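Local atomic coordinates of peptidase S15/CocE/NonD (Thaumarchaeota archaeon SCGC AB-539-E09, PDB entry 4PF1), a protein that acts as a serine aminopeptidase of the alpha/beta hydrolase fold, probably related in mechanism to S15-family X-Pro dipeptidyl-peptidases. Residues V408-L414 / V472-E476; A424-S430 / A606-R612; A494-D500 / L547-L553; D500-V505 / D531-R536. All coordinates share one frame; numbering follows the deposited sequence.

Contact 1 (V408-L414 / V472-E476); sequences VQEDGKL and VWATE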
# COMPACT_ATOMS: atom_id res chain seq x y z
N VAL A 408 38.51 5.33 -16.58
CA VAL A 408 37.54 6.38 -16.93
C VAL A 408 38.01 7.00 -18.26
O VAL A 408 39.22 7.15 -18.45
CB VAL A 408 37.32 7.45 -15.80
CG1 VAL A 408 36.81 6.80 -14.51
CG2 VAL A 408 38.58 8.28 -15.54
N GLN A 409 37.10 7.23 -19.20
CA GLN A 409 37.47 7.71 -20.54
C GLN A 409 36.65 8.94 -20.97
O GLN A 409 35.73 9.35 -20.27
CB GLN A 409 37.28 6.58 -21.58
CG GLN A 409 38.12 5.32 -21.31
CD GLN A 409 37.64 4.10 -22.07
OE1 GLN A 409 36.52 4.03 -22.58
NE2 GLN A 409 38.48 3.08 -22.12
N GLU A 410 36.99 9.51 -22.15
CA GLU A 410 36.30 10.66 -22.75
C GLU A 410 34.86 10.29 -23.15
O GLU A 410 34.55 9.11 -23.29
CB GLU A 410 37.09 11.20 -23.97
CG GLU A 410 37.11 10.26 -25.17
CD GLU A 410 37.65 10.83 -26.48
OE1 GLU A 410 37.66 12.07 -26.63
OE2 GLU A 410 38.01 10.03 -27.36
N ASP A 411 33.99 11.32 -23.33
CA ASP A 411 32.58 11.20 -23.72
C ASP A 411 31.78 10.29 -22.75
O ASP A 411 30.89 9.55 -23.17
CB ASP A 411 32.44 10.69 -25.18
CG ASP A 411 33.19 11.51 -26.22
OD1 ASP A 411 32.92 12.73 -26.33
OD2 ASP A 411 34.02 10.93 -26.95
N GLY A 412 32.12 10.37 -21.45
CA GLY A 412 31.47 9.60 -20.39
C GLY A 412 31.58 8.09 -20.53
O GLY A 412 30.69 7.36 -20.09
N LYS A 413 32.68 7.62 -21.15
CA LYS A 413 32.91 6.19 -21.38
C LYS A 413 33.74 5.56 -20.27
O LYS A 413 34.50 6.25 -19.59
CB LYS A 413 33.60 5.96 -22.74
CG LYS A 413 32.74 6.29 -23.96
CD LYS A 413 33.44 5.89 -25.25
CE LYS A 413 32.75 6.44 -26.48
NZ LYS A 413 33.40 7.69 -26.97
N LEU A 414 33.60 4.24 -20.11
CA LEU A 414 34.33 3.42 -19.15
C LEU A 414 34.73 2.12 -19.86
O LEU A 414 33.87 1.45 -20.43
CB LEU A 414 33.43 3.14 -17.93
CG LEU A 414 34.07 2.50 -16.70
CD1 LEU A 414 34.90 3.51 -15.91
CD2 LEU A 414 33.01 1.91 -15.80
N VAL A 472 30.17 11.25 -14.34
CA VAL A 472 29.60 9.94 -14.67
C VAL A 472 30.37 9.29 -15.84
O VAL A 472 30.71 9.96 -16.81
CB VAL A 472 28.07 10.04 -15.01
CG1 VAL A 472 27.43 8.66 -15.10
CG2 VAL A 472 27.32 10.90 -13.98
N TRP A 473 30.64 7.97 -15.71
CA TRP A 473 31.27 7.13 -16.74
C TRP A 473 30.54 5.80 -16.77
O TRP A 473 30.19 5.27 -15.72
CB TRP A 473 32.77 6.92 -16.47
CG TRP A 473 33.58 8.18 -16.38
CD1 TRP A 473 34.15 8.86 -17.41
CD2 TRP A 473 33.93 8.88 -15.19
NE1 TRP A 473 34.85 9.94 -16.93
CE2 TRP A 473 34.73 9.98 -15.57
CE3 TRP A 473 33.68 8.67 -13.82
CZ2 TRP A 473 35.26 10.88 -14.63
CZ3 TRP A 473 34.20 9.56 -12.90
CH2 TRP A 473 35.00 10.64 -13.30
N ALA A 474 30.30 5.26 -17.97
CA ALA A 474 29.60 3.99 -18.11
C ALA A 474 30.08 3.21 -19.32
O ALA A 474 30.42 3.81 -20.35
CB ALA A 474 28.10 4.22 -18.22
N THR A 475 30.11 1.88 -19.21
CA THR A 475 30.47 0.99 -20.32
C THR A 475 29.28 0.91 -21.28
O THR A 475 28.19 1.37 -20.93
CB THR A 475 30.83 -0.43 -19.79
OG1 THR A 475 29.63 -1.08 -19.34
CG2 THR A 475 31.87 -0.42 -18.68
N GLU A 476 29.46 0.30 -22.45
CA GLU A 476 28.34 0.04 -23.35
C GLU A 476 27.57 -1.18 -22.80
O GLU A 476 28.14 -1.88 -21.95
CB GLU A 476 28.83 -0.19 -24.80
CG GLU A 476 29.18 1.09 -25.55
CD GLU A 476 28.09 2.15 -25.64
OE1 GLU A 476 26.95 1.80 -26.03
OE2 GLU A 476 28.38 3.32 -25.34

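Contact 2 (A424-S430 / A606-R612); sequences AFDEYVS and ATQRVWR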
# COMPACT_ATOMS: atom_id res chain seq x y z
N ALA A 424 44.05 15.29 -20.64
CA ALA A 424 42.66 14.87 -20.58
C ALA A 424 42.19 14.76 -19.14
O ALA A 424 42.89 14.21 -18.28
CB ALA A 424 42.47 13.53 -21.30
N PHE A 425 41.00 15.31 -18.87
CA PHE A 425 40.36 15.30 -17.56
C PHE A 425 38.89 15.64 -17.70
O PHE A 425 38.48 16.22 -18.71
CB PHE A 425 41.05 16.29 -16.58
CG PHE A 425 41.20 17.71 -17.08
CD1 PHE A 425 40.16 18.62 -16.98
CD2 PHE A 425 42.41 18.15 -17.62
CE1 PHE A 425 40.30 19.93 -17.44
CE2 PHE A 425 42.56 19.46 -18.08
CZ PHE A 425 41.50 20.34 -17.98
N ASP A 426 38.10 15.32 -16.68
CA ASP A 426 36.70 15.70 -16.59
C ASP A 426 36.57 16.70 -15.46
O ASP A 426 37.12 16.48 -14.38
CB ASP A 426 35.79 14.48 -16.39
CG ASP A 426 35.89 13.49 -17.52
OD1 ASP A 426 35.43 13.81 -18.64
OD2 ASP A 426 36.47 12.40 -17.31
N GLU A 427 35.91 17.84 -15.73
CA GLU A 427 35.82 18.94 -14.77
C GLU A 427 34.40 19.17 -14.25
O GLU A 427 33.43 19.01 -14.99
CB GLU A 427 36.35 20.22 -15.43
CG GLU A 427 36.66 21.35 -14.47
CD GLU A 427 37.13 22.61 -15.17
OE1 GLU A 427 36.28 23.36 -15.68
OE2 GLU A 427 38.36 22.83 -15.20
N TYR A 428 34.30 19.59 -12.98
CA TYR A 428 33.05 19.98 -12.32
C TYR A 428 33.35 20.90 -11.14
O TYR A 428 34.47 20.90 -10.62
CB TYR A 428 32.21 18.77 -11.88
CG TYR A 428 32.73 18.02 -10.67
CD1 TYR A 428 33.75 17.07 -10.80
CD2 TYR A 428 32.15 18.18 -9.42
CE1 TYR A 428 34.17 16.30 -9.72
CE2 TYR A 428 32.59 17.45 -8.32
CZ TYR A 428 33.60 16.51 -8.47
OH TYR A 428 34.04 15.78 -7.39
N VAL A 429 32.35 21.69 -10.73
CA VAL A 429 32.50 22.60 -9.60
C VAL A 429 31.69 22.05 -8.42
O VAL A 429 30.49 21.79 -8.55
CB VAL A 429 32.10 24.06 -9.94
CG1 VAL A 429 32.22 24.97 -8.72
CG2 VAL A 429 32.94 24.60 -11.10
N SER A 430 32.37 21.84 -7.28
CA SER A 430 31.72 21.38 -6.06
C SER A 430 31.44 22.58 -5.15
O SER A 430 32.37 23.28 -4.75
CB SER A 430 32.58 20.35 -5.35
OG SER A 430 32.08 20.08 -4.05
N ALA A 606 34.95 24.98 -5.23
CA ALA A 606 36.21 24.50 -5.78
C ALA A 606 36.00 23.82 -7.12
O ALA A 606 34.97 23.17 -7.33
CB ALA A 606 36.88 23.53 -4.81
N THR A 607 36.96 24.00 -8.03
CA THR A 607 36.96 23.39 -9.36
C THR A 607 37.66 22.04 -9.25
O THR A 607 38.83 21.98 -8.87
CB THR A 607 37.63 24.34 -10.37
OG1 THR A 607 36.91 25.57 -10.37
CG2 THR A 607 37.66 23.77 -11.78
N GLN A 608 36.92 20.95 -9.51
CA GLN A 608 37.43 19.59 -9.38
C GLN A 608 37.70 18.97 -10.73
O GLN A 608 36.89 19.13 -11.65
CB GLN A 608 36.45 18.69 -8.58
CG GLN A 608 35.69 19.39 -7.44
CD GLN A 608 36.56 19.70 -6.25
OE1 GLN A 608 37.45 20.54 -6.31
NE2 GLN A 608 36.25 19.09 -5.12
N ARG A 609 38.82 18.24 -10.86
CA ARG A 609 39.21 17.61 -12.11
C ARG A 609 39.66 16.18 -11.89
O ARG A 609 40.62 15.95 -11.15
CB ARG A 609 40.34 18.40 -12.80
CG ARG A 609 39.91 19.70 -13.43
CD ARG A 609 41.13 20.47 -13.91
NE ARG A 609 40.77 21.75 -14.50
CZ ARG A 609 41.65 22.63 -14.97
NH1 ARG A 609 42.95 22.36 -14.93
NH2 ARG A 609 41.24 23.78 -15.49
N VAL A 610 38.99 15.22 -12.54
CA VAL A 610 39.39 13.81 -12.49
C VAL A 610 40.18 13.53 -13.78
O VAL A 610 39.62 13.53 -14.88
CB VAL A 610 38.19 12.85 -12.28
CG1 VAL A 610 38.59 11.40 -12.54
CG2 VAL A 610 37.61 13.00 -10.88
N TRP A 611 41.51 13.38 -13.64
CA TRP A 611 42.43 13.21 -14.76
C TRP A 611 42.46 11.77 -15.29
O TRP A 611 42.33 10.82 -14.52
CB TRP A 611 43.84 13.68 -14.36
CG TRP A 611 43.95 15.17 -14.26
CD1 TRP A 611 43.38 15.98 -13.32
CD2 TRP A 611 44.68 16.04 -15.15
NE1 TRP A 611 43.69 17.30 -13.58
CE2 TRP A 611 44.49 17.36 -14.69
CE3 TRP A 611 45.48 15.82 -16.28
CZ2 TRP A 611 45.10 18.46 -15.31
CZ3 TRP A 611 46.07 16.91 -16.90
CH2 TRP A 611 45.86 18.21 -16.43
N ARG A 612 42.64 11.63 -16.61
CA ARG A 612 42.64 10.34 -17.31
C ARG A 612 43.65 10.37 -18.46
O ARG A 612 43.28 10.51 -19.63
CB ARG A 612 41.23 9.99 -17.82
CG ARG A 612 40.40 11.20 -18.26
CD ARG A 612 39.12 10.79 -18.93
NE ARG A 612 38.30 11.95 -19.27
CZ ARG A 612 38.36 12.59 -20.43
NH1 ARG A 612 39.21 12.19 -21.38
NH2 ARG A 612 37.58 13.64 -20.66

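Contact 3 (A494-D500 / L547-L553); sequences ASTSGSD and LVPDKVL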
# COMPACT_ATOMS: atom_id res chain seq x y z
N ALA A 494 43.28 13.11 -9.06
CA ALA A 494 42.41 14.28 -9.07
C ALA A 494 43.09 15.55 -8.56
O ALA A 494 43.98 15.49 -7.71
CB ALA A 494 41.17 14.00 -8.24
N SER A 495 42.64 16.70 -9.09
CA SER A 495 43.11 18.01 -8.67
C SER A 495 41.93 18.86 -8.20
O SER A 495 40.82 18.70 -8.71
CB SER A 495 43.86 18.71 -9.80
OG SER A 495 42.99 19.10 -10.85
N THR A 496 42.18 19.74 -7.23
CA THR A 496 41.17 20.67 -6.72
C THR A 496 41.77 22.07 -6.66
O THR A 496 42.96 22.21 -6.40
CB THR A 496 40.62 20.22 -5.34
OG1 THR A 496 39.72 21.22 -4.85
CG2 THR A 496 41.72 19.97 -4.30
N SER A 497 40.94 23.10 -6.88
CA SER A 497 41.40 24.48 -6.76
C SER A 497 41.47 24.91 -5.27
O SER A 497 42.00 25.98 -4.97
CB SER A 497 40.50 25.43 -7.56
OG SER A 497 39.15 25.36 -7.13
N GLY A 498 40.98 24.05 -4.38
CA GLY A 498 41.00 24.27 -2.93
C GLY A 498 42.17 23.60 -2.23
O GLY A 498 43.04 23.03 -2.88
N SER A 499 42.19 23.67 -0.87
CA SER A 499 43.27 23.08 -0.06
C SER A 499 42.81 21.83 0.72
O SER A 499 43.60 21.24 1.46
CB SER A 499 43.88 24.11 0.88
OG SER A 499 42.92 25.02 1.40
N ASP A 500 41.55 21.43 0.52
CA ASP A 500 40.97 20.21 1.10
C ASP A 500 39.81 19.75 0.21
O ASP A 500 39.28 20.55 -0.55
CB ASP A 500 40.50 20.42 2.56
CG ASP A 500 40.43 19.14 3.40
OD1 ASP A 500 40.43 18.04 2.81
OD2 ASP A 500 40.36 19.25 4.64
N LEU A 547 45.91 19.97 0.82
CA LEU A 547 46.14 19.62 -0.58
C LEU A 547 46.74 20.81 -1.30
O LEU A 547 46.34 21.95 -1.05
CB LEU A 547 44.83 19.19 -1.28
CG LEU A 547 44.04 18.02 -0.66
CD1 LEU A 547 42.70 17.84 -1.34
CD2 LEU A 547 44.84 16.72 -0.71
N VAL A 548 47.73 20.57 -2.19
CA VAL A 548 48.33 21.64 -2.98
C VAL A 548 47.30 22.07 -4.04
O VAL A 548 46.83 21.21 -4.79
CB VAL A 548 49.70 21.22 -3.61
CG1 VAL A 548 50.24 22.32 -4.52
CG2 VAL A 548 50.72 20.86 -2.53
N PRO A 549 46.87 23.36 -4.05
CA PRO A 549 45.84 23.77 -5.02
C PRO A 549 46.28 23.57 -6.47
O PRO A 549 47.45 23.80 -6.80
CB PRO A 549 45.63 25.26 -4.70
CG PRO A 549 46.14 25.43 -3.31
CD PRO A 549 47.28 24.49 -3.19
N ASP A 550 45.35 23.06 -7.31
CA ASP A 550 45.49 22.81 -8.75
C ASP A 550 46.50 21.68 -9.11
O ASP A 550 46.71 21.43 -10.30
CB ASP A 550 45.86 24.11 -9.50
CG ASP A 550 44.95 25.29 -9.18
OD1 ASP A 550 43.71 25.10 -9.17
OD2 ASP A 550 45.47 26.39 -8.94
N LYS A 551 47.06 20.98 -8.12
CA LYS A 551 48.01 19.89 -8.37
C LYS A 551 47.28 18.53 -8.51
O LYS A 551 46.42 18.22 -7.69
CB LYS A 551 49.08 19.82 -7.27
CG LYS A 551 50.20 18.83 -7.58
CD LYS A 551 51.29 18.83 -6.52
CE LYS A 551 52.24 17.67 -6.69
NZ LYS A 551 52.99 17.73 -7.98
N VAL A 552 47.64 17.74 -9.55
CA VAL A 552 47.04 16.42 -9.77
C VAL A 552 47.63 15.45 -8.75
O VAL A 552 48.83 15.15 -8.80
CB VAL A 552 47.22 15.90 -11.23
CG1 VAL A 552 46.37 14.65 -11.48
CG2 VAL A 552 46.90 16.99 -12.25
N LEU A 553 46.81 15.01 -7.78
CA LEU A 553 47.25 14.12 -6.71
C LEU A 553 46.61 12.74 -6.81
O LEU A 553 45.45 12.61 -7.22
CB LEU A 553 46.97 14.74 -5.33
CG LEU A 553 47.62 16.10 -5.06
CD1 LEU A 553 46.94 16.80 -3.89
CD2 LEU A 553 49.11 15.98 -4.81
O HOH W 1 44.83 19.15 -5.73

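Contact 4 (D500-V505 / D531-R536); sequences DADWVV and DIFRGR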
# COMPACT_ATOMS: atom_id res chain seq x y z
N ASP A 500 41.55 21.43 0.52
CA ASP A 500 40.97 20.21 1.10
C ASP A 500 39.81 19.75 0.21
O ASP A 500 39.28 20.55 -0.55
CB ASP A 500 40.50 20.42 2.56
CG ASP A 500 40.43 19.14 3.40
OD1 ASP A 500 40.43 18.04 2.81
OD2 ASP A 500 40.36 19.25 4.64
N ALA A 501 39.48 18.44 0.25
CA ALA A 501 38.41 17.86 -0.58
C ALA A 501 38.01 16.49 -0.12
O ALA A 501 38.84 15.74 0.37
CB ALA A 501 38.85 17.79 -2.04
N ASP A 502 36.73 16.14 -0.32
CA ASP A 502 36.19 14.81 -0.12
C ASP A 502 35.99 14.19 -1.48
O ASP A 502 35.58 14.89 -2.41
CB ASP A 502 34.86 14.85 0.65
CG ASP A 502 34.99 14.96 2.16
OD1 ASP A 502 36.12 14.81 2.67
OD2 ASP A 502 33.97 15.21 2.82
N TRP A 503 36.30 12.90 -1.63
CA TRP A 503 36.11 12.23 -2.91
C TRP A 503 35.25 10.99 -2.72
O TRP A 503 35.65 10.06 -2.01
CB TRP A 503 37.46 11.89 -3.58
CG TRP A 503 38.35 13.08 -3.82
CD1 TRP A 503 39.40 13.48 -3.05
CD2 TRP A 503 38.24 14.05 -4.88
NE1 TRP A 503 39.98 14.61 -3.57
CE2 TRP A 503 39.28 14.99 -4.70
CE3 TRP A 503 37.39 14.19 -5.99
CZ2 TRP A 503 39.49 16.06 -5.58
CZ3 TRP A 503 37.59 15.25 -6.86
CH2 TRP A 503 38.62 16.18 -6.64
N VAL A 504 34.04 11.02 -3.29
CA VAL A 504 33.08 9.91 -3.24
C VAL A 504 33.20 9.12 -4.53
O VAL A 504 33.08 9.69 -5.62
CB VAL A 504 31.63 10.41 -3.01
CG1 VAL A 504 30.64 9.25 -2.94
CG2 VAL A 504 31.52 11.29 -1.77
N VAL A 505 33.45 7.80 -4.43
CA VAL A 505 33.54 6.94 -5.60
C VAL A 505 32.43 5.89 -5.50
O VAL A 505 32.34 5.20 -4.49
CB VAL A 505 34.94 6.29 -5.79
CG1 VAL A 505 34.97 5.37 -7.01
CG2 VAL A 505 36.04 7.35 -5.90
N ASP A 531 32.16 4.36 -1.55
CA ASP A 531 32.76 4.90 -0.33
C ASP A 531 33.30 6.31 -0.55
O ASP A 531 33.26 6.83 -1.67
CB ASP A 531 33.83 3.98 0.27
CG ASP A 531 33.67 3.81 1.77
OD1 ASP A 531 33.30 4.80 2.45
OD2 ASP A 531 33.87 2.68 2.27
N ILE A 532 33.75 6.94 0.54
CA ILE A 532 34.23 8.32 0.55
C ILE A 532 35.63 8.39 1.19
O ILE A 532 35.93 7.63 2.11
CB ILE A 532 33.20 9.23 1.30
CG1 ILE A 532 33.63 10.72 1.35
CG2 ILE A 532 32.86 8.68 2.71
CD1 ILE A 532 32.54 11.72 1.81
N PHE A 533 36.46 9.32 0.70
CA PHE A 533 37.79 9.55 1.25
C PHE A 533 37.96 11.03 1.58
O PHE A 533 37.74 11.88 0.72
CB PHE A 533 38.87 9.09 0.24
CG PHE A 533 40.27 9.00 0.80
CD1 PHE A 533 41.01 10.15 1.07
CD2 PHE A 533 40.87 7.77 1.03
CE1 PHE A 533 42.30 10.07 1.60
CE2 PHE A 533 42.17 7.69 1.53
CZ PHE A 533 42.88 8.84 1.83
N ARG A 534 38.36 11.34 2.83
CA ARG A 534 38.62 12.72 3.23
C ARG A 534 40.06 13.06 2.84
O ARG A 534 41.01 12.52 3.42
CB ARG A 534 38.35 12.94 4.73
CG ARG A 534 38.37 14.42 5.13
CD ARG A 534 37.30 14.74 6.15
NE ARG A 534 36.00 14.99 5.52
CZ ARG A 534 34.88 15.25 6.20
NH1 ARG A 534 34.90 15.28 7.52
NH2 ARG A 534 33.75 15.47 5.55
N GLY A 535 40.19 13.90 1.81
CA GLY A 535 41.45 14.29 1.16
C GLY A 535 42.59 14.75 2.03
O GLY A 535 43.75 14.59 1.65
N ARG A 536 42.29 15.34 3.21
CA ARG A 536 43.32 15.81 4.14
C ARG A 536 44.19 14.64 4.69
O ARG A 536 45.28 14.88 5.20
CB ARG A 536 42.68 16.61 5.30
CG ARG A 536 41.85 15.76 6.25
CD ARG A 536 40.80 16.55 7.02
NE ARG A 536 41.35 17.20 8.20
CZ ARG A 536 41.57 18.51 8.30
NH1 ARG A 536 42.06 19.03 9.41
NH2 ARG A 536 41.28 19.31 7.28

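Contact 1 (V408-L414 / V472-E476)
Val408 lies on one face of the Trp473 indole, and this is the tightly packed end of the contact. Its CB stands 3.5 Å from the centroid of the five-membered ring, almost on the ring normal, a CH-pi contact, while CG1 reaches Trp473 CD2 at 3.6 Å. With CG anti to its carbonyl carbon (chi1 -58°), Trp473 slides its ring under Val408 and brings CD1 to 3.3 Å from Gln409 O, at the ring edge. The indole N-H is bonded to Asp426. Leu414 extends the apolar patch, its CD2 3.9 Å from Thr475 CG2. The other side is looser and faces solvent: the type I' turn from Glu410 to Lys413 is tied to the strand by Ala474 N to Gly412 O (3.0 Å), a weak bond from Leu414 N to Ala474 O follows just after the turn, and Lys413 turns back to a salt bridge with Asp411. An alanine in place of Trp473 would probably leave Val408 without its aromatic floor and Asp426 without the indole donor. The chemistry implies that a hairpin loop of the C-terminal non-catalytic domain is held to strand 471-474 chiefly by one buried indole, with few backbone bonds.

Contact 2 (A424-S430 / A606-R612)
Phe425 and Trp611 face each other as a non-hydrogen-bonded pair at one end of a regular antiparallel ladder. In the backbone, Asp426 with Val610, Tyr428 with Gln608 and Ser430 with Ala606 each exchange two N-H...O bonds, and Arg612 N adds one to Ala424 O. The aromatic contacts line one face of the sheet. Phe425 CB sits over the five-membered ring of Trp611, 3.8 Å from its centroid, while the Phe425 ring meets the indole six-membered ring obliquely, planes at 41°. The guanidinium of Arg609 lies flat on the Phe425 ring, centres 4.4 Å apart, and Arg609 CD also rests over that ring. On the other face, Gln608 CB covers the Tyr428 ring.

Two salt bridges differ in form. Arg609, its chain extended from CG to NE, grips a single oxygen, Glu427 OE2, with both NE (2.7 Å) and NH2; the two groups are nearly coplanar, and NE meets the anti lone pair of Glu427 OE2. Arg612 instead gives one nitrogen to each oxygen: NE to Asp426 OD2 at 2.7 Å and NH2 to Asp426 OD1 at 3.0 Å, both from above the carboxylate plane. A leucine at Arg609 would probably leave Glu427 without its counter-charge and strip the flat cationic cover from Phe425.

Strand 606-625 is bordered on its other side by strand 489-496, through backbone bonds of Thr607, Arg609 and Trp611. Leu471 of strand 471-474 and Trp503 of strand 502-510 pack against the face carrying Tyr428 and Val610.

Contact 3 (A494-D500 / L547-L553)
Leu547 swings CG to the side away from its own C=O carbon (chi1 -56°), which carries CD1 to Thr496 CG2, 3.8 Å away, the two side chains crossing at about a right angle. Thr496 turns OG1 anti to its own backbone N (chi1 176°), where it accepts from Gly498 N at 3.1 Å in an ST turn that bends the chain as the strand ends; the same hydroxyl also meets Gln608. Backbone bonds carry most of the rest. Ala494 and Leu553 form one antiparallel hydrogen-bonded pair. Beyond this pair the ladder stops and single bonds take over: Asp550 N to Thr496 O and Leu547 N to Ser499 O, each 2.7 Å and close to straight. A water bridges the two backbones, accepting from Thr496 N at 3.1 Å and donating to Val548 O and Lys551 O, the latter at 2.7 Å. In the type II turn from Val548 to Lys551, Pro549 CB lies 3.7 Å from Ser497 O, while Asp550 OD1 touches Ser497 CA. The chemistry is thus mainly polar: main-chain groups and one water, with a single methyl-to-methyl touch, join the end of strand 489-496 to the loop leading into strand 553-558.

Contact 4 (D500-V505 / D531-R536)
Asp502 and Arg534 face each other as a non-hydrogen-bonded pair and are joined by a two-nitrogen salt bridge. Arg534 bends at chi2 and chi3, which lays its guanidinium side-on to the carboxylate: NE meets Asp502 OD1 at 2.9 Å and NH2 meets Asp502 OD2 at 2.8 Å, both bonds nearly straight and both on syn lone pairs. The two planes differ by only 4°. Arg534 NH1 has a second acid in Asp585. The Asp500 pair is simpler: Arg536 NH2 alone reaches Asp500 OD2 at 2.8 Å, nearly along the C-O bond, with the carboxylate and guanidinium planes 25° apart. Asn587 bonds to both aspartates through their OD1 atoms.

The backbone forms a regular antiparallel ladder. Trp503 exchanges two bonds with Phe533, and Val505 two with Asp531; past the strand, Gly535 N gives a bond of 2.7 Å to Ala501 O. A CB on Gly535 would collide with that oxygen, consistent with glycine at this position. Asp531 OD1 takes the backbone N-H of Ile532 on its anti lone pair and also meets His198.

Apolar contact between the segments is slight. Val504 CG2 touches Ile532 CD1 at 3.7 Å, on the face shared with Asp502. On the other face Trp503 packs on Leu492 and Ala494, and Phe533 on Ile557.

All the residues are buried, and the pairs Asp502-Arg534 and Asp500-Arg536 would probably favour each other's ionised forms. The two-point grip holds Arg534 flat, whereas Arg536 has its second tie from NH1 to Val592 O.

All four contacts lie within the C-terminal non-catalytic domain, on the same side of the chain's centre. Contacts 1 and 2, centres 14 Å apart, are joined where Trp473 NE1 meets Asp426 OD2 at 3.0 Å. The centres of contacts 2 and 3 are about 10 Å apart, and the two share a sheet, strands 606-625 and 489-496 being neighbours; Thr607 N lies 2.7 Å from Ser497 OG. Contact 4 shares Asp500 with contact 3, and Trp503 packs on Ala494 and Gln608, linking it to contacts 3 and 2. Contact 1 reaches neither contact 3 nor contact 4 directly. A Ser161, His328, Asp295 triad, probably catalytic, belongs to none of these segments.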